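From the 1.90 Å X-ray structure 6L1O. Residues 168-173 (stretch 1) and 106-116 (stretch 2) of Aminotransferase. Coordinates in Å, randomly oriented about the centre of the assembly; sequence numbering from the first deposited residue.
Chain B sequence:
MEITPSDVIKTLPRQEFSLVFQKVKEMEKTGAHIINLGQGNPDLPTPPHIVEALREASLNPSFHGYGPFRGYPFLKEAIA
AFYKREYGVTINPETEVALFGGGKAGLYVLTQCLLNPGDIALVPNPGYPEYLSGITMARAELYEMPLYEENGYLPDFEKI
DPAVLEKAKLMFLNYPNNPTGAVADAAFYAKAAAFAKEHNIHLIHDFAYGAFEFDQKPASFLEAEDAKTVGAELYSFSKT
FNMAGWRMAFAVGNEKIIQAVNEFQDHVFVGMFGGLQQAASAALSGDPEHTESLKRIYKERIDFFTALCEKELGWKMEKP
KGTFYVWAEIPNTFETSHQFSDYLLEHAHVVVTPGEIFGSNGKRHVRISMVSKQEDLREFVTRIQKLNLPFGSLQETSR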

ATOM      1  N   ALA B 168      -2.280 -24.300  13.894  1.00 28.51           N
ATOM      2  CA  ALA B 168      -2.578 -23.892  12.497  1.00 27.61           C
ATOM      3  C   ALA B 168      -3.753 -22.938  12.424  1.00 23.66           C
ATOM      4  O   ALA B 168      -4.861 -23.284  12.694  1.00 26.20           O
ATOM      5  CB  ALA B 168      -2.811 -25.093  11.619  1.00 26.59           C
ATOM      6  N   LYS B 169      -3.480 -21.687  12.061  1.00 25.82           N
ATOM      7  CA  LYS B 169      -4.539 -20.663  12.008  1.00 23.38           C
ATOM      8  C   LYS B 169      -4.871 -20.128  10.630  1.00 21.64           C
ATOM      9  O   LYS B 169      -5.906 -19.498  10.449  1.00 22.81           O
ATOM     10  CB  LYS B 169      -4.195 -19.540  12.932  1.00 26.61           C
ATOM     11  CG  LYS B 169      -4.089 -19.947  14.391  1.00 31.95           C
ATOM     12  CD  LYS B 169      -5.344 -20.636  14.962  1.00 39.52           C
ATOM     13  CE  LYS B 169      -6.566 -19.694  15.000  1.00 44.33           C
ATOM     14  NZ  LYS B 169      -7.870 -20.422  14.751  1.00 47.32           N
ATOM     15  N   LEU B 170      -4.048 -20.457   9.646  1.00 20.32           N
ATOM     16  CA  LEU B 170      -4.251 -19.972   8.293  1.00 20.54           C
ATOM     17  C   LEU B 170      -3.695 -20.957   7.295  1.00 19.40           C
ATOM     18  O   LEU B 170      -2.637 -21.532   7.503  1.00 19.77           O
ATOM     19  CB  LEU B 170      -3.586 -18.639   8.117  1.00 20.39           C
ATOM     20  CG  LEU B 170      -3.868 -17.953   6.754  1.00 24.59           C
ATOM     21  CD1 LEU B 170      -4.449 -16.569   6.909  1.00 26.22           C
ATOM     22  CD2 LEU B 170      -2.617 -17.908   5.955  1.00 24.71           C
ATOM     23  N   MET B 171      -4.432 -21.141   6.211  1.00 18.89           N
ATOM     24  CA  MET B 171      -3.990 -21.903   5.102  1.00 18.95           C
ATOM     25  C   MET B 171      -4.102 -21.099   3.780  1.00 17.71           C
ATOM     26  O   MET B 171      -5.096 -20.480   3.547  1.00 17.11           O
ATOM     27  CB  MET B 171      -4.874 -23.151   4.986  1.00 19.27           C
ATOM     28  CG  MET B 171      -4.554 -23.992   3.721  1.00 22.74           C
ATOM     29  SD  MET B 171      -5.497 -25.513   3.597  1.00 29.12           S
ATOM     30  CE  MET B 171      -7.124 -25.021   3.336  1.00 28.58           C
ATOM     31  N   PHE B 172      -3.105 -21.232   2.927  1.00 17.29           N
ATOM     32  CA  PHE B 172      -3.156 -20.750   1.525  1.00 17.83           C
ATOM     33  C   PHE B 172      -3.434 -21.844   0.527  1.00 16.05           C
ATOM     34  O   PHE B 172      -2.827 -22.925   0.579  1.00 16.24           O
ATOM     35  CB  PHE B 172      -1.812 -20.093   1.146  1.00 18.83           C
ATOM     36  CG  PHE B 172      -1.587 -18.762   1.796  1.00 21.92           C
ATOM     37  CD1 PHE B 172      -2.439 -17.701   1.535  1.00 24.14           C
ATOM     38  CD2 PHE B 172      -0.495 -18.563   2.611  1.00 24.12           C
ATOM     39  CE1 PHE B 172      -2.239 -16.452   2.147  1.00 26.95           C
ATOM     40  CE2 PHE B 172      -0.260 -17.322   3.191  1.00 26.77           C
ATOM     41  CZ  PHE B 172      -1.117 -16.273   2.947  1.00 28.11           C
ATOM     42  N   LEU B 173      -4.315 -21.566  -0.431  1.00 15.75           N
ATOM     43  CA  LEU B 173      -4.470 -22.392  -1.577  1.00 17.90           C
ATOM     44  C   LEU B 173      -4.485 -21.480  -2.834  1.00 17.64           C
ATOM     45  O   LEU B 173      -4.896 -20.345  -2.753  1.00 14.41           O
ATOM     46  CB  LEU B 173      -5.783 -23.183  -1.471  1.00 21.00           C
ATOM     47  CG  LEU B 173      -5.934 -24.131  -0.278  1.00 21.52           C
ATOM     48  CD1 LEU B 173      -7.390 -24.590  -0.192  1.00 25.60           C
ATOM     49  CD2 LEU B 173      -4.988 -25.280  -0.410  1.00 20.28           C
TER
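Stretch 2, residues 106-116: GLYVLTQCLLN

Stretch 2 is the end of a helix that begins earlier in the chain. Residues 106-114 are helical, and Leu 115 is the first residue to leave helical phi/psi. The helix packs on strand 168-173 and runs nearly antiparallel to it, with an angle of 162° between the N-to-C directions. The axes approach to 9.4 Å. The backbones are nearer at the helix end: the CA atoms of Lys 169 and Leu 115 are 6.5 Å apart, whereas those of Phe 172 and Leu 107 are 9.8 Å apart.

Leu 170 and Phe 172 cover the most surface. They lie two residues apart on an extended strand, so both point their CA-to-CB bonds toward the helix. Met 171, between them, makes no contact with it.

Leu 170 meets the last turn of the helix and the residue after it. Its CD1 lies 3.8 Å from CB of Leu 114, and its CB lies 4.0 Å from CD2 of Leu 115. The CA-to-CB bond of Leu 115 points sideways, but the end of its side chain comes nearer the strand.

Phe 172 has chi1 in the m well and reaches an earlier part of the helix. Its CZ is 3.6 Å from CG2 of Thr 111, which sits at the ring edge, near the ring plane. Its CE1 is 3.7 Å from CD2 of Leu 107. Leu 107 and Thr 111 are four residues apart, about one helical turn, so the ring can touch both.

Lys 169 adds a looser contact: its CB is 4.2 Å from O of Leu 114. The end of its side chain leads away, and NZ is hydrogen-bonded elsewhere in the structure.

No hydrogen bond crosses between the stretches. The contact buries 317 Å² in total and is chiefly apolar.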

ATOM      1  N   GLY B 106      -2.496  -7.333  -0.450  1.00 11.84           N
ATOM      2  CA  GLY B 106      -3.553  -8.107   0.133  1.00 14.07           C
ATOM      3  C   GLY B 106      -3.063  -9.287   0.957  1.00 16.87           C
ATOM      4  O   GLY B 106      -3.575  -9.538   2.047  1.00 15.79           O
ATOM      5  N   LEU B 107      -2.072 -10.000   0.449  1.00 15.65           N
ATOM      6  CA  LEU B 107      -1.489 -11.117   1.195  1.00 15.59           C
ATOM      7  C   LEU B 107      -0.814 -10.656   2.469  1.00 14.08           C
ATOM      8  O   LEU B 107      -0.859 -11.356   3.505  1.00 17.62           O
ATOM      9  CB  LEU B 107      -0.474 -11.904   0.355  1.00 17.46           C
ATOM     10  CG  LEU B 107      -0.977 -12.638  -0.883  1.00 16.74           C
ATOM     11  CD1 LEU B 107       0.259 -12.986  -1.718  1.00 18.82           C
ATOM     12  CD2 LEU B 107      -1.725 -13.864  -0.475  1.00 19.05           C
ATOM     13  N   TYR B 108      -0.183  -9.501   2.447  1.00 14.65           N
ATOM     14  CA  TYR B 108       0.457  -8.970   3.654  1.00 16.12           C
ATOM     15  C   TYR B 108      -0.611  -8.595   4.698  1.00 17.34           C
ATOM     16  O   TYR B 108      -0.509  -8.976   5.861  1.00 17.70           O
ATOM     17  CB  TYR B 108       1.339  -7.769   3.340  1.00 15.53           C
ATOM     18  CG  TYR B 108       1.795  -7.041   4.561  1.00 17.01           C
ATOM     19  CD1 TYR B 108       2.856  -7.542   5.322  1.00 17.79           C
ATOM     20  CD2 TYR B 108       1.206  -5.832   4.961  1.00 17.73           C
ATOM     21  CE1 TYR B 108       3.291  -6.910   6.456  1.00 19.74           C
ATOM     22  CE2 TYR B 108       1.654  -5.167   6.132  1.00 19.55           C
ATOM     23  CZ  TYR B 108       2.710  -5.724   6.855  1.00 19.82           C
ATOM     24  OH  TYR B 108       3.174  -5.138   7.974  1.00 23.43           O
ATOM     25  N   VAL B 109      -1.610  -7.850   4.263  1.00 16.25           N
ATOM     26  CA  VAL B 109      -2.703  -7.383   5.182  1.00 16.66           C
ATOM     27  C   VAL B 109      -3.437  -8.587   5.771  1.00 16.46           C
ATOM     28  O   VAL B 109      -3.706  -8.634   6.965  1.00 16.36           O
ATOM     29  CB  VAL B 109      -3.649  -6.429   4.458  1.00 16.12           C
ATOM     30  CG1 VAL B 109      -4.882  -6.076   5.309  1.00 16.68           C
ATOM     31  CG2 VAL B 109      -2.908  -5.182   4.014  1.00 15.14           C
ATOM     32  N   LEU B 110      -3.725  -9.585   4.935  1.00 18.50           N
ATOM     33  CA  LEU B 110      -4.497 -10.715   5.358  1.00 17.67           C
ATOM     34  C   LEU B 110      -3.747 -11.508   6.396  1.00 19.11           C
ATOM     35  O   LEU B 110      -4.330 -11.852   7.423  1.00 23.16           O
ATOM     36  CB  LEU B 110      -4.927 -11.594   4.187  1.00 17.99           C
ATOM     37  CG  LEU B 110      -6.078 -11.067   3.317  1.00 19.17           C
ATOM     38  CD1 LEU B 110      -6.152 -11.820   1.983  1.00 18.08           C
ATOM     39  CD2 LEU B 110      -7.381 -11.167   4.036  1.00 18.58           C
ATOM     40  N   THR B 111      -2.459 -11.721   6.198  1.00 18.37           N
ATOM     41  CA  THR B 111      -1.645 -12.407   7.216  1.00 20.88           C
ATOM     42  C   THR B 111      -1.447 -11.647   8.499  1.00 21.06           C
ATOM     43  O   THR B 111      -1.420 -12.241   9.581  1.00 23.44           O
ATOM     44  CB  THR B 111      -0.298 -12.871   6.647  1.00 20.81           C
ATOM     45  OG1 THR B 111       0.445 -11.746   6.142  1.00 23.37           O
ATOM     46  CG2 THR B 111      -0.522 -13.864   5.534  1.00 21.09           C
ATOM     47  N   GLN B 112      -1.292 -10.329   8.420  1.00 18.42           N
ATOM     48  CA  GLN B 112      -1.235  -9.516   9.615  1.00 18.82           C
ATOM     49  C   GLN B 112      -2.538  -9.560  10.407  1.00 19.29           C
ATOM     50  O   GLN B 112      -2.526  -9.521  11.663  1.00 18.78           O
ATOM     51  CB  GLN B 112      -0.854  -8.054   9.293  1.00 19.49           C
ATOM     52  CG  GLN B 112       0.585  -7.893   8.799  1.00 22.17           C
ATOM     53  CD  GLN B 112       1.575  -7.966   9.965  1.00 25.41           C
ATOM     54  OE1 GLN B 112       1.323  -7.385  11.030  1.00 27.94           O
ATOM     55  NE2 GLN B 112       2.686  -8.623   9.763  1.00 23.86           N
ATOM     56  N   CYS B 113      -3.657  -9.634   9.707  1.00 19.24           N
ATOM     57  CA  CYS B 113      -4.985  -9.732  10.339  1.00 19.99           C
ATOM     58  C   CYS B 113      -5.333 -11.089  10.949  1.00 20.60           C
ATOM     59  O   CYS B 113      -6.163 -11.157  11.859  1.00 21.28           O
ATOM     60  CB  CYS B 113      -6.083  -9.403   9.361  1.00 20.68           C
ATOM     61  SG  CYS B 113      -6.141  -7.699   8.923  1.00 22.30           S
ATOM     62  N   LEU B 114      -4.719 -12.150  10.445  1.00 18.85           N
ATOM     63  CA  LEU B 114      -5.166 -13.495  10.787  1.00 22.95           C
ATOM     64  C   LEU B 114      -4.140 -14.375  11.487  1.00 25.24           C
ATOM     65  O   LEU B 114      -4.492 -15.468  11.891  1.00 27.20           O
ATOM     66  CB  LEU B 114      -5.706 -14.186   9.524  1.00 22.36           C
ATOM     67  CG  LEU B 114      -6.867 -13.469   8.806  1.00 21.32           C
ATOM     68  CD1 LEU B 114      -7.294 -14.176   7.541  1.00 22.93           C
ATOM     69  CD2 LEU B 114      -8.108 -13.396   9.704  1.00 24.16           C
ATOM     70  N   LEU B 115      -2.877 -13.932  11.553  1.00 23.56           N
ATOM     71  CA  LEU B 115      -1.812 -14.713  12.138  1.00 23.91           C
ATOM     72  C   LEU B 115      -1.156 -13.984  13.297  1.00 25.36           C
ATOM     73  O   LEU B 115      -0.798 -12.802  13.183  1.00 22.95           O
ATOM     74  CB  LEU B 115      -0.746 -15.076  11.096  1.00 23.13           C
ATOM     75  CG  LEU B 115      -0.876 -16.241  10.155  1.00 25.00           C
ATOM     76  CD1 LEU B 115       0.260 -16.244   9.118  1.00 24.01           C
ATOM     77  CD2 LEU B 115      -0.874 -17.591  10.883  1.00 26.49           C
ATOM     78  N   ASN B 116      -0.994 -14.695  14.409  1.00 24.01           N
ATOM     79  CA  ASN B 116      -0.211 -14.190  15.563  1.00 23.18           C
ATOM     80  C   ASN B 116       1.158 -14.774  15.568  1.00 24.11           C
ATOM     81  O   ASN B 116       1.378 -15.840  15.013  1.00 23.49           O
ATOM     82  CB  ASN B 116      -0.887 -14.586  16.894  1.00 26.42           C
ATOM     83  CG  ASN B 116      -2.144 -13.828  17.146  1.00 26.93           C
ATOM     84  OD1 ASN B 116      -2.177 -12.609  16.952  1.00 28.31           O
ATOM     85  ND2 ASN B 116      -3.191 -14.514  17.631  1.00 27.08           N
TER